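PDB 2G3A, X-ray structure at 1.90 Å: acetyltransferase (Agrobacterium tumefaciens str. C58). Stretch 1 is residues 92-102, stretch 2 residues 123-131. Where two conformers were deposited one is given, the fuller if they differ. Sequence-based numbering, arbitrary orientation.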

# COMPACT_ATOMS: atom_id res chain seq x y z
N ILE A 92 -17.11 -8.35 14.59
CA ILE A 92 -16.90 -8.88 13.25
C ILE A 92 -15.53 -8.49 12.67
O ILE A 92 -14.86 -9.33 12.06
N ALA A 93 -15.13 -7.24 12.84
CA ALA A 93 -13.80 -6.84 12.39
C ALA A 93 -12.71 -7.65 13.15
O ALA A 93 -11.79 -8.18 12.53
N PRO A 94 -12.80 -7.74 14.50
CA PRO A 94 -11.85 -8.65 15.17
C PRO A 94 -11.91 -10.12 14.69
O PRO A 94 -10.87 -10.78 14.65
N LYS A 95 -13.09 -10.60 14.32
CA LYS A 95 -13.24 -11.97 13.82
C LYS A 95 -12.49 -12.15 12.51
O LYS A 95 -11.84 -13.17 12.30
N LEU A 96 -12.61 -11.16 11.62
CA LEU A 96 -11.88 -11.16 10.36
C LEU A 96 -10.38 -11.13 10.60
O LEU A 96 -9.65 -11.89 9.98
N LEU A 97 -9.94 -10.27 11.53
CA LEU A 97 -8.52 -10.22 11.87
C LEU A 97 -8.01 -11.54 12.46
O LEU A 97 -6.89 -11.98 12.18
N ALA A 98 -8.83 -12.17 13.30
CA ALA A 98 -8.48 -13.46 13.91
C ALA A 98 -8.40 -14.58 12.87
O ALA A 98 -7.49 -15.43 12.92
N MSE A 99 -9.31 -14.57 11.89
CA MSE A 99 -9.25 -15.57 10.82
C MSE A 99 -8.02 -15.39 9.93
O MSE A 99 -7.38 -16.38 9.53
N ALA A 100 -7.69 -14.14 9.62
CA ALA A 100 -6.48 -13.80 8.86
C ALA A 100 -5.21 -14.19 9.62
O ALA A 100 -4.29 -14.77 9.04
N GLU A 101 -5.15 -13.86 10.91
CA GLU A 101 -3.97 -14.20 11.71
C GLU A 101 -3.76 -15.72 11.79
O GLU A 101 -2.63 -16.22 11.63
N GLU A 102 -4.85 -16.44 12.04
CA GLU A 102 -4.80 -17.90 12.07
C GLU A 102 -4.19 -18.46 10.78
O GLU A 102 -3.33 -19.34 10.83
N ARG A 123 -8.68 2.15 17.04
CA ARG A 123 -9.05 1.61 18.35
C ARG A 123 -9.29 0.10 18.29
O ARG A 123 -8.85 -0.65 19.15
N THR A 124 -10.03 -0.35 17.27
CA THR A 124 -10.27 -1.77 17.07
C THR A 124 -8.96 -2.54 16.94
O THR A 124 -8.76 -3.60 17.57
N TYR A 125 -8.04 -2.00 16.13
CA TYR A 125 -6.77 -2.70 15.87
C TYR A 125 -5.94 -2.75 17.12
O TYR A 125 -5.32 -3.77 17.42
N GLU A 126 -5.92 -1.65 17.87
CA GLU A 126 -5.15 -1.62 19.11
C GLU A 126 -5.69 -2.59 20.18
O GLU A 126 -4.91 -3.29 20.85
N ARG A 127 -7.01 -2.64 20.32
CA ARG A 127 -7.65 -3.58 21.24
C ARG A 127 -7.32 -5.03 20.88
O ARG A 127 -7.03 -5.85 21.77
N TYR A 128 -7.38 -5.33 19.57
CA TYR A 128 -7.01 -6.63 18.99
C TYR A 128 -5.58 -7.06 19.34
O TYR A 128 -5.31 -8.25 19.53
N GLY A 129 -4.66 -6.10 19.45
CA GLY A 129 -3.27 -6.43 19.79
C GLY A 129 -2.22 -5.82 18.87
O GLY A 129 -1.03 -6.07 19.06
N PHE A 130 -2.64 -5.04 17.87
CA PHE A 130 -1.66 -4.28 17.07
C PHE A 130 -1.08 -3.13 17.86
O PHE A 130 -1.73 -2.58 18.75
N THR A 131 0.15 -2.76 17.51
CA THR A 131 0.87 -1.68 18.18
C THR A 131 1.42 -0.73 17.12
O THR A 131 1.97 -1.17 16.11

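A tyrosine on the last turn of one helix lies along the side of another, packed as a knob among four of its residues and tied at its tip by a single hydrogen bond to a buried glutamate, in an otherwise apolar and modest contact of 375 Å² summed over both sides. The helices, 92-102 and 123-128, cross at -53° with their axes 10.3 Å apart at closest approach, and the backbones come nearest at P94 and Y128, whose CA atoms are 6.5 Å apart. Y128 has the largest share of the covered surface. Its CA-to-CB bond points toward the first helix, and the t rotamer (chi1 -178°, chi2 79°) lays the ring among P94, L97, A98 and E101, an i, i+3, i+4, i+7 set on one side of the helix. L97 covers one face of the ring: its CB stands 3.8 Å from the centroid of the Y128 ring, only 12° off the ring normal, a CH-pi contact in which a methylene sits almost squarely over the aromatic system. P94 and A98, both with CA-to-CB bonds directed sideways, add looser contacts, P94 CB lying 4.4 Å from Y128 CD1 and A98 CB 4.2 Å from Y128 CE1. The small side chain of A98 accompanies a close approach of the backbone, with A98 CA 3.2 Å from Y128 OH. The phenol reaches past these residues to E101, one turn beyond L97, where Y128 OH donates a hydrogen bond of 2.8 Å to E101 OE1. The carboxylate meets the ring at its edge, near the ring plane, as suits an acceptor facing a phenolic hydroxyl. E101 is extended, with chi1 and chi2 both t, and both its carboxylate oxygens also have hydrogen-bond partners elsewhere in the structure, so this buried acid is well satisfied. A98 N lies 3.4 Å from Y128 OH, but the angle is poor for a hydrogen bond; that amide is instead bonded to P94 O within its own helix. L97 is the other large contributor, buried and pointing toward the second stretch in an m,t rotamer. Besides its CB over Y128, its methyls reach two further rings: L97 CD1 is 3.9 Å from Y125 CD1 and 4.4 Å from F130 CE2, and L97 CD2 is 4.3 Å from F130 CE2. Y125 and F130 both leave their backbones sideways; both are in m rotamers, and their ring ends come nearer, so that three aromatic side chains gather around one leucine. Between Y128 and F130 the helix gives way at G129, whose positive phi (129°) would jam a CB against the preceding carbonyl oxygen. Toward the start of the first helix, T124 fills the space by A93 and P94. It points toward them in an m rotamer, with T124 CG2 4.1 Å from both A93 CB and P94 CG, while its hydroxyl is hydrogen-bonded elsewhere in the structure.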

# COMPACT_ATOMS: atom_id res chain seq x y z
CB ILE A 92 -18.03 -8.51 12.26
CG1 ILE A 92 -19.37 -9.06 12.73
CG2 ILE A 92 -17.68 -8.99 10.82
CD1 ILE A 92 -19.38 -10.54 13.07
CB ALA A 93 -13.58 -5.32 12.56
CB PRO A 94 -12.22 -8.52 16.65
CG PRO A 94 -12.88 -7.16 16.75
CD PRO A 94 -13.66 -7.04 15.47
CB LYS A 95 -14.72 -12.35 13.65
CG LYS A 95 -14.94 -13.74 13.06
CD LYS A 95 -16.39 -14.18 13.17
CE LYS A 95 -16.58 -15.62 12.71
NZ LYS A 95 -18.00 -16.04 12.90
CB LEU A 96 -12.31 -9.98 9.47
CG LEU A 96 -13.75 -10.01 8.95
CD1 LEU A 96 -14.14 -8.64 8.44
CD2 LEU A 96 -13.95 -11.07 7.87
CB LEU A 97 -8.24 -9.08 12.84
CG LEU A 97 -8.46 -7.67 12.25
CD1 LEU A 97 -8.42 -6.65 13.38
CD2 LEU A 97 -7.39 -7.36 11.16
CB ALA A 98 -9.48 -13.81 15.03
CB MSE A 99 -10.51 -15.51 9.97
CG MSE A 99 -11.76 -15.94 10.72
SE MSE A 99 -13.31 -15.86 9.55
CE MSE A 99 -12.74 -17.09 8.11
CB ALA A 100 -6.47 -12.31 8.50
CB GLU A 101 -4.05 -13.61 13.11
CG GLU A 101 -2.90 -14.09 13.99
CD GLU A 101 -2.73 -13.27 15.25
OE1 GLU A 101 -3.32 -12.18 15.35
OE2 GLU A 101 -1.99 -13.71 16.15
CB GLU A 102 -6.18 -18.50 12.34
CG GLU A 102 -6.19 -20.02 12.42
CD GLU A 102 -7.56 -20.59 12.76
OE1 GLU A 102 -8.44 -19.83 13.23
OE2 GLU A 102 -7.75 -21.80 12.56
CB ARG A 123 -10.29 2.34 18.86
CG ARG A 123 -10.59 2.14 20.34
CD ARG A 123 -11.84 2.90 20.77
NE ARG A 123 -13.00 2.56 19.96
CZ ARG A 123 -13.57 3.38 19.07
NH1 ARG A 123 -13.07 4.60 18.89
NH2 ARG A 123 -14.62 2.98 18.38
CB THR A 124 -11.13 -2.01 15.80
OG1 THR A 124 -12.39 -1.35 15.98
CG2 THR A 124 -11.37 -3.51 15.55
CB TYR A 125 -5.97 -2.03 14.75
CG TYR A 125 -6.69 -1.97 13.43
CD1 TYR A 125 -7.74 -2.84 13.14
CD2 TYR A 125 -6.32 -1.02 12.45
CE1 TYR A 125 -8.42 -2.76 11.94
CE2 TYR A 125 -6.98 -0.95 11.21
CZ TYR A 125 -8.03 -1.82 10.98
OH TYR A 125 -8.72 -1.78 9.78
CB GLU A 126 -5.06 -0.19 19.64
CG GLU A 126 -4.11 0.69 18.79
CD GLU A 126 -4.02 2.13 19.29
OE1 GLU A 126 -5.07 2.74 19.60
OE2 GLU A 126 -2.90 2.66 19.35
CB ARG A 127 -9.17 -3.39 21.26
CG ARG A 127 -9.70 -2.25 22.12
CD ARG A 127 -11.21 -2.43 22.35
NE ARG A 127 -11.97 -2.31 21.10
CZ ARG A 127 -12.66 -1.23 20.74
NH1 ARG A 127 -12.73 -0.17 21.54
NH2 ARG A 127 -13.30 -1.21 19.57
CB TYR A 128 -7.27 -6.66 17.47
CG TYR A 128 -6.96 -8.01 16.84
CD1 TYR A 128 -7.86 -9.08 16.96
CD2 TYR A 128 -5.74 -8.24 16.20
CE1 TYR A 128 -7.56 -10.33 16.45
CE2 TYR A 128 -5.42 -9.51 15.68
CZ TYR A 128 -6.34 -10.54 15.81
OH TYR A 128 -6.07 -11.79 15.30
CB PHE A 130 -2.26 -3.70 15.79
CG PHE A 130 -2.56 -4.73 14.73
CD1 PHE A 130 -1.69 -4.93 13.66
CD2 PHE A 130 -3.75 -5.44 14.77
CE1 PHE A 130 -1.98 -5.86 12.66
CE2 PHE A 130 -4.06 -6.35 13.76
CZ PHE A 130 -3.17 -6.56 12.71
CB THR A 131 2.03 -2.21 19.04
OG1 THR A 131 2.91 -2.98 18.21
CG2 THR A 131 1.50 -3.09 20.16